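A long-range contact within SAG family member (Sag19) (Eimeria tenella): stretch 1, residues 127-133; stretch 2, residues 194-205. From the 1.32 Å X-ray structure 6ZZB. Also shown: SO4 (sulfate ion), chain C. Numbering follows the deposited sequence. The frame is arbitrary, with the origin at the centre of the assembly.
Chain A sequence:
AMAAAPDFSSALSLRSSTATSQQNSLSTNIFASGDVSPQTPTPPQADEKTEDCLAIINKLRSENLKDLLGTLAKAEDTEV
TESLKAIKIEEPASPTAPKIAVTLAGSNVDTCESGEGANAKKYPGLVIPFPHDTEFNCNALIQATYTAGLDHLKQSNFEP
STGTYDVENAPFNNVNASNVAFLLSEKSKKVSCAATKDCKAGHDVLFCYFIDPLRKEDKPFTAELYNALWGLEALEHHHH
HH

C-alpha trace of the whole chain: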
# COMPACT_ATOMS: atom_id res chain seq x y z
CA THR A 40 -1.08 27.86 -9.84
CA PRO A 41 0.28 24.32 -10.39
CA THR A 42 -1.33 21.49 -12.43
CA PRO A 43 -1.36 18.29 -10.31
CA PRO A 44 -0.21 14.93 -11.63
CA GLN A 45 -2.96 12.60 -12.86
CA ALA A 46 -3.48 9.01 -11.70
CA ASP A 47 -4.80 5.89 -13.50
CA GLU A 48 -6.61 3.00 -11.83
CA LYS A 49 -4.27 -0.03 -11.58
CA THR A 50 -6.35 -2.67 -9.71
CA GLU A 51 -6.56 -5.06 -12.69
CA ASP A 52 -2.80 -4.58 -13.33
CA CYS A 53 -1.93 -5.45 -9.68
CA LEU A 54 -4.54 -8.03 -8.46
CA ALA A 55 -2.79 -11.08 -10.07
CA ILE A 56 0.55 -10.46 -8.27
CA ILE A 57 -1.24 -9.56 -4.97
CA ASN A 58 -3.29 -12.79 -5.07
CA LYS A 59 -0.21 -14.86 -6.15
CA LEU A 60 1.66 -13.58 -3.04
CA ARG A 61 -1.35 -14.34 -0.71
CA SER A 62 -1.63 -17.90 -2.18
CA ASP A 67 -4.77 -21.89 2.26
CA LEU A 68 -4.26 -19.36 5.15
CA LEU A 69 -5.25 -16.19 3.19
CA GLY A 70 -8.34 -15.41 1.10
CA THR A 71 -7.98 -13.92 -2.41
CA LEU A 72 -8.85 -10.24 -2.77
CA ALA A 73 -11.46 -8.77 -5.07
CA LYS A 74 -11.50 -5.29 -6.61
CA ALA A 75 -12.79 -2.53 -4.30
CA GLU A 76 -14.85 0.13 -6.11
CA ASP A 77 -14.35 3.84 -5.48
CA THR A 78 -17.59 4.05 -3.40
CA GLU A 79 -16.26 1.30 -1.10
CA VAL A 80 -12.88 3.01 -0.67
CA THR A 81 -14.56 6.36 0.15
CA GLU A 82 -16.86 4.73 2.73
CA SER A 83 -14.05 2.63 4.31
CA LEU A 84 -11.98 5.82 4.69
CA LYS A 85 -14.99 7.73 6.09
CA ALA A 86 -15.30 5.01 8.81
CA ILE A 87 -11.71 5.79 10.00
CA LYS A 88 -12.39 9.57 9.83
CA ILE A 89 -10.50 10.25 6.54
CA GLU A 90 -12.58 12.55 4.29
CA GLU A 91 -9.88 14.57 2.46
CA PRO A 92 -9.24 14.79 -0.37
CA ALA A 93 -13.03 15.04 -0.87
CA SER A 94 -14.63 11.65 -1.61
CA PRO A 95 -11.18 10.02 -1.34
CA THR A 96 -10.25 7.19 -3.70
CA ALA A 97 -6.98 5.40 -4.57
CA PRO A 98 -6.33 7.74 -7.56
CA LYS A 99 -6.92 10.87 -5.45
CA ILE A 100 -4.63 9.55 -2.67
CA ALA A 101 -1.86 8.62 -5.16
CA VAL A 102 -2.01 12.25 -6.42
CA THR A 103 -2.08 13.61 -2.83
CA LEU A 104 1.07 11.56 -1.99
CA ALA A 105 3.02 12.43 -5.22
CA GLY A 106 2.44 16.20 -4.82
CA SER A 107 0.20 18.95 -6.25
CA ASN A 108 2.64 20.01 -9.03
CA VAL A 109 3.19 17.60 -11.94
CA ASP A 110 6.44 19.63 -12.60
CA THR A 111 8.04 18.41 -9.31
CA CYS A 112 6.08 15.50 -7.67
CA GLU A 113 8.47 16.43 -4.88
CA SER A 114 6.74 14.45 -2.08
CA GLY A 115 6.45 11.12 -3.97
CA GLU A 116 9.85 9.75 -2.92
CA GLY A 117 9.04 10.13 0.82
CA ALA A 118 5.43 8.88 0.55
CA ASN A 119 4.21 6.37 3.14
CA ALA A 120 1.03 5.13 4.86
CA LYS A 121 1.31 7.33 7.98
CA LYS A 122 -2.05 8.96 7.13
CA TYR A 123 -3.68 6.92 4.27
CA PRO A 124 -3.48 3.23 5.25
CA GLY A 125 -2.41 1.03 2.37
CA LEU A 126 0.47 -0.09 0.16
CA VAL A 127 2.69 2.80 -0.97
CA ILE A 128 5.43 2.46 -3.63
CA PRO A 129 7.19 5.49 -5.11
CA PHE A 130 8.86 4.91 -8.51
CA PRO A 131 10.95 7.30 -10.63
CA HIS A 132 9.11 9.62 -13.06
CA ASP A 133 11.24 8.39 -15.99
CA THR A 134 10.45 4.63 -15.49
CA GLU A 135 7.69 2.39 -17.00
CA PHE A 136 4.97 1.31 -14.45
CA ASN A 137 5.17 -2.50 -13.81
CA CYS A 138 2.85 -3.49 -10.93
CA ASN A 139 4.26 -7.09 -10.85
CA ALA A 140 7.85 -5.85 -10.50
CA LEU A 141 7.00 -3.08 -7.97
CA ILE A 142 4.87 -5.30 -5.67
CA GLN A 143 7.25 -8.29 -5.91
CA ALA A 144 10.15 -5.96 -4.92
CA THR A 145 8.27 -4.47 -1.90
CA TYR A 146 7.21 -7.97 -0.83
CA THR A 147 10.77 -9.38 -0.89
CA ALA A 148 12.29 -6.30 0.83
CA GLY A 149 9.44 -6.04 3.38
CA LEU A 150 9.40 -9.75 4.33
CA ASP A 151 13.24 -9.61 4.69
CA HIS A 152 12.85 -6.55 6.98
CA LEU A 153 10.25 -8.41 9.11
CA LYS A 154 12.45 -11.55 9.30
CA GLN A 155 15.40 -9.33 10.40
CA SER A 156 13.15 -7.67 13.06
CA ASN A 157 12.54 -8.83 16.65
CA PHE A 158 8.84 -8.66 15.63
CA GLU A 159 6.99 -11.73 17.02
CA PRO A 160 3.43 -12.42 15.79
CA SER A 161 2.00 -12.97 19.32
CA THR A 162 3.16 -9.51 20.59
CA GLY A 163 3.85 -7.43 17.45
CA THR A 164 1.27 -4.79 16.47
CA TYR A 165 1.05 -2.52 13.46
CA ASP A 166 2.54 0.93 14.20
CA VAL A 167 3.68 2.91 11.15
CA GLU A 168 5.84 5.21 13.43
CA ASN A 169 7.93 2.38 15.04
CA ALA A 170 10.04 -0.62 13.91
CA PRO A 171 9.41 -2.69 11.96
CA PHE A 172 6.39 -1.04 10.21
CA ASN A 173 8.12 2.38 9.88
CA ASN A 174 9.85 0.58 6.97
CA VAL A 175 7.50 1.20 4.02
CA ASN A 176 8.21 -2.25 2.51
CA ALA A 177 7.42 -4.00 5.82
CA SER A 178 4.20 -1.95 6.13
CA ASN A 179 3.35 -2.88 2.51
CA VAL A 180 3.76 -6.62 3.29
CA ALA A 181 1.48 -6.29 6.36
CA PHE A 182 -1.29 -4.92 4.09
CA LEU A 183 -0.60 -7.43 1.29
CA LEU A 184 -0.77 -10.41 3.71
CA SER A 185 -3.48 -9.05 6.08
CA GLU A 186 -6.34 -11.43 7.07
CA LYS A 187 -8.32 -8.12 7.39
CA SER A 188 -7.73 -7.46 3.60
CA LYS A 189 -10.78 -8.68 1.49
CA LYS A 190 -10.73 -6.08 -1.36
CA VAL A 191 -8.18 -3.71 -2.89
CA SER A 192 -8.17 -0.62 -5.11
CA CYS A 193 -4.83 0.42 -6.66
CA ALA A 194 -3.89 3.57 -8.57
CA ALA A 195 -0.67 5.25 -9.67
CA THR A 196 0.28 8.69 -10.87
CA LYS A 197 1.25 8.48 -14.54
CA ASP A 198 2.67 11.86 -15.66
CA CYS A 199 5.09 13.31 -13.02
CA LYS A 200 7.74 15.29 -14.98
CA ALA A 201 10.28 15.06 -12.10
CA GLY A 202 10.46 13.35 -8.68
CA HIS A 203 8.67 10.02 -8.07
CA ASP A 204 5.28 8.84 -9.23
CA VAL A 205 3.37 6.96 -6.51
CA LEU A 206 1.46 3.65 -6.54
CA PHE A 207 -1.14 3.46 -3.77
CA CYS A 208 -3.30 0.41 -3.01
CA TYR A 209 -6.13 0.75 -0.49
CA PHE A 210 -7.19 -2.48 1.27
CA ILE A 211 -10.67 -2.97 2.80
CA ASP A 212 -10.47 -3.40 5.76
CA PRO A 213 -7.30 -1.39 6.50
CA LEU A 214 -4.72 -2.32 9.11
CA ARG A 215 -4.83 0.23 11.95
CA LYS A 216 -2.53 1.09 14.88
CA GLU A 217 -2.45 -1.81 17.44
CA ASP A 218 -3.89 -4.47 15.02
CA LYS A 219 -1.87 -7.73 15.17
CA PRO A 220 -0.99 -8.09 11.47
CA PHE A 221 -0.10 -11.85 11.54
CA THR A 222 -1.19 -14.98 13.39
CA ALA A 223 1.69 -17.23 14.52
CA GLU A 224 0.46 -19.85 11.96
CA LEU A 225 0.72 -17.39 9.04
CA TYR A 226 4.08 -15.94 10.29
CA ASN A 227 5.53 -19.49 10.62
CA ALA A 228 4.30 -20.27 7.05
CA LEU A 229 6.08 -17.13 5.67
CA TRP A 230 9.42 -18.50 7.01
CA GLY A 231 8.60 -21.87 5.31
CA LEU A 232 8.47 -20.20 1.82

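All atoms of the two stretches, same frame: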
# COMPACT_ATOMS: atom_id res chain seq x y z
N VAL A 127 2.13 1.58 -0.35
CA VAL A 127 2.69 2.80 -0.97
C VAL A 127 4.00 2.43 -1.63
O VAL A 127 4.92 1.99 -0.93
CB VAL A 127 2.89 3.90 0.07
CG1 VAL A 127 3.46 5.16 -0.55
CG2 VAL A 127 1.61 4.19 0.80
N ILE A 128 4.14 2.68 -2.93
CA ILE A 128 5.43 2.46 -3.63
C ILE A 128 5.72 3.65 -4.53
O ILE A 128 5.08 3.81 -5.57
CB ILE A 128 5.44 1.16 -4.43
CG1 ILE A 128 5.11 -0.06 -3.58
CG2 ILE A 128 6.77 1.01 -5.14
CD1 ILE A 128 4.97 -1.35 -4.35
N PRO A 129 6.70 4.48 -4.17
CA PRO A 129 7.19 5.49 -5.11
C PRO A 129 8.04 4.83 -6.19
O PRO A 129 8.64 3.79 -5.95
CB PRO A 129 8.05 6.41 -4.24
CG PRO A 129 7.73 6.03 -2.81
CD PRO A 129 7.37 4.56 -2.86
N PHE A 130 8.01 5.40 -7.40
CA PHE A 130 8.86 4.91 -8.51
C PHE A 130 9.26 6.11 -9.34
O PHE A 130 8.57 7.12 -9.37
CB PHE A 130 8.17 3.79 -9.29
CG PHE A 130 6.85 4.14 -9.91
CD1 PHE A 130 5.68 4.12 -9.15
CD2 PHE A 130 6.74 4.43 -11.26
CE1 PHE A 130 4.45 4.41 -9.72
CE2 PHE A 130 5.51 4.71 -11.84
CZ PHE A 130 4.36 4.72 -11.07
N PRO A 131 10.47 6.11 -9.95
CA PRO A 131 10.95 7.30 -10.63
C PRO A 131 10.05 7.70 -11.80
O PRO A 131 9.48 6.86 -12.48
CB PRO A 131 12.34 6.91 -11.17
CG PRO A 131 12.73 5.67 -10.36
CD PRO A 131 11.42 4.98 -10.03
N HIS A 132 9.97 9.01 -12.01
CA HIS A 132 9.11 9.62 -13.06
C HIS A 132 9.49 9.11 -14.45
O HIS A 132 8.63 9.12 -15.31
CB HIS A 132 9.19 11.14 -13.02
CG HIS A 132 10.50 11.68 -13.48
ND1 HIS A 132 11.61 11.74 -12.65
CD2 HIS A 132 10.88 12.21 -14.67
CE1 HIS A 132 12.63 12.27 -13.32
NE2 HIS A 132 12.19 12.60 -14.53
N ASP A 133 10.74 8.71 -14.63
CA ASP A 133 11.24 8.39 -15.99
C ASP A 133 11.20 6.87 -16.21
O ASP A 133 11.78 6.43 -17.19
CB ASP A 133 12.61 9.02 -16.25
CG ASP A 133 13.67 8.76 -15.20
OD1 ASP A 133 13.35 8.20 -14.15
OD2 ASP A 133 14.84 9.14 -15.44
N ALA A 194 -4.01 2.50 -7.58
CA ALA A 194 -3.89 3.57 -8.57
C ALA A 194 -2.48 4.10 -8.54
O ALA A 194 -1.80 4.00 -7.49
CB ALA A 194 -4.89 4.67 -8.31
N ALA A 195 -2.02 4.67 -9.63
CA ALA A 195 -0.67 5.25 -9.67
C ALA A 195 -0.71 6.55 -10.45
O ALA A 195 -1.42 6.64 -11.47
CB ALA A 195 0.31 4.32 -10.30
N THR A 196 0.06 7.52 -10.00
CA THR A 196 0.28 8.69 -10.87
C THR A 196 1.04 8.26 -12.12
O THR A 196 1.84 7.32 -12.08
CB THR A 196 0.98 9.82 -10.12
OG1 THR A 196 2.28 9.42 -9.71
CG2 THR A 196 0.18 10.29 -8.93
N LYS A 197 0.76 8.95 -13.23
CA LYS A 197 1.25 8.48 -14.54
C LYS A 197 2.12 9.52 -15.24
O LYS A 197 2.79 9.13 -16.20
CB LYS A 197 0.08 8.09 -15.44
CG LYS A 197 -0.86 9.22 -15.83
CD LYS A 197 -2.01 8.80 -16.73
CE LYS A 197 -3.08 9.86 -16.79
NZ LYS A 197 -4.25 9.42 -17.57
N ASP A 198 2.15 10.77 -14.79
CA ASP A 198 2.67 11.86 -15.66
C ASP A 198 3.58 12.81 -14.88
O ASP A 198 3.91 13.88 -15.44
CB ASP A 198 1.52 12.57 -16.35
CG ASP A 198 0.57 13.28 -15.42
OD1 ASP A 198 0.71 13.08 -14.17
OD2 ASP A 198 -0.31 14.02 -15.91
N CYS A 199 4.05 12.48 -13.68
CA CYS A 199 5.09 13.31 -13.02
C CYS A 199 6.23 13.60 -14.01
O CYS A 199 6.73 12.68 -14.68
CB CYS A 199 5.65 12.62 -11.80
SG CYS A 199 4.44 12.51 -10.44
N LYS A 200 6.64 14.86 -14.07
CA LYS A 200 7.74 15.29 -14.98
C LYS A 200 9.08 15.31 -14.28
O LYS A 200 10.11 15.52 -14.95
CB LYS A 200 7.43 16.68 -15.52
CG LYS A 200 6.18 16.76 -16.35
CD LYS A 200 5.96 18.15 -16.89
CE LYS A 200 4.66 18.32 -17.62
NZ LYS A 200 4.61 17.43 -18.81
N ALA A 201 9.10 15.14 -12.96
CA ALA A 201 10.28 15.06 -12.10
C ALA A 201 9.85 14.30 -10.85
O ALA A 201 8.64 13.98 -10.75
CB ALA A 201 10.77 16.43 -11.74
N GLY A 202 10.77 14.06 -9.93
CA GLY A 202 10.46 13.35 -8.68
C GLY A 202 9.98 11.93 -8.94
O GLY A 202 10.39 11.26 -9.91
N HIS A 203 9.18 11.40 -8.01
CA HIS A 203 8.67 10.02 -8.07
C HIS A 203 7.16 10.06 -8.26
O HIS A 203 6.46 10.74 -7.51
CB HIS A 203 9.06 9.24 -6.81
CG HIS A 203 10.48 8.77 -6.80
ND1 HIS A 203 11.55 9.64 -6.83
CD2 HIS A 203 10.98 7.53 -6.80
CE1 HIS A 203 12.66 8.93 -6.80
NE2 HIS A 203 12.36 7.65 -6.79
N ASP A 204 6.69 9.28 -9.21
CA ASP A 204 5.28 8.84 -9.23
C ASP A 204 5.05 7.97 -7.99
O ASP A 204 5.99 7.44 -7.38
CB ASP A 204 4.95 8.11 -10.52
CG ASP A 204 4.86 9.00 -11.73
OD1 ASP A 204 3.98 9.86 -11.78
OD2 ASP A 204 5.74 8.81 -12.65
N VAL A 205 3.78 7.79 -7.67
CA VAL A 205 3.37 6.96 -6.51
C VAL A 205 2.30 5.96 -6.94
O VAL A 205 1.29 6.35 -7.53
CB VAL A 205 2.84 7.82 -5.35
CG1 VAL A 205 2.36 6.99 -4.18
CG2 VAL A 205 3.94 8.77 -4.88
S SO4 C . 13.16 12.73 -5.69
O1 SO4 C . 12.17 13.58 -5.05
O2 SO4 C . 13.76 11.88 -4.69
O3 SO4 C . 14.17 13.55 -6.31
O4 SO4 C . 12.52 11.91 -6.70

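The firmest polar link between the stretches is the backbone hydrogen bond from Phe130 N to Asp204 O, 2.9 Å long with an angle of 163° at the hydrogen. It accords with the antiparallel register, in which Phe130 pairs with Asp204, flanked by Pro129 with Val205 and Pro131 with His203, whose CA atoms lie only 4.3 and 4.4 Å apart. Both flanking residues of stretch 1 are prolines, which lack an amide hydrogen to donate. The Asp204 carbonyl is used further, since Pro129 CA approaches Asp204 O at 3.2 Å in a CA-H...O contact.

Beyond the strand, His132 donates twice to one acceptor: His132 N lies 3.1 Å and His132 ND1 3.0 Å from Gly202 O, with angles of 144° and 141°. Ala201 CA sits 3.6 Å from the His132 ring centroid, 10° off the normal, so the loop covers a ring face while Gly202 O meets its edge.

Asp204 is held within its own stretch by Thr196 OG1, 2.7 Å from Asp204 OD1, and by Cys199 N, 3.2 Å from the same oxygen. Its CB lies over the Phe130 ring, 3.8 Å from the centroid and 21° off the normal. At that ring's edge, Phe130 CZ reaches Ala195 CB at 4.1 Å. Pro131 CA similarly covers the His203 ring, 4.1 Å from its centroid.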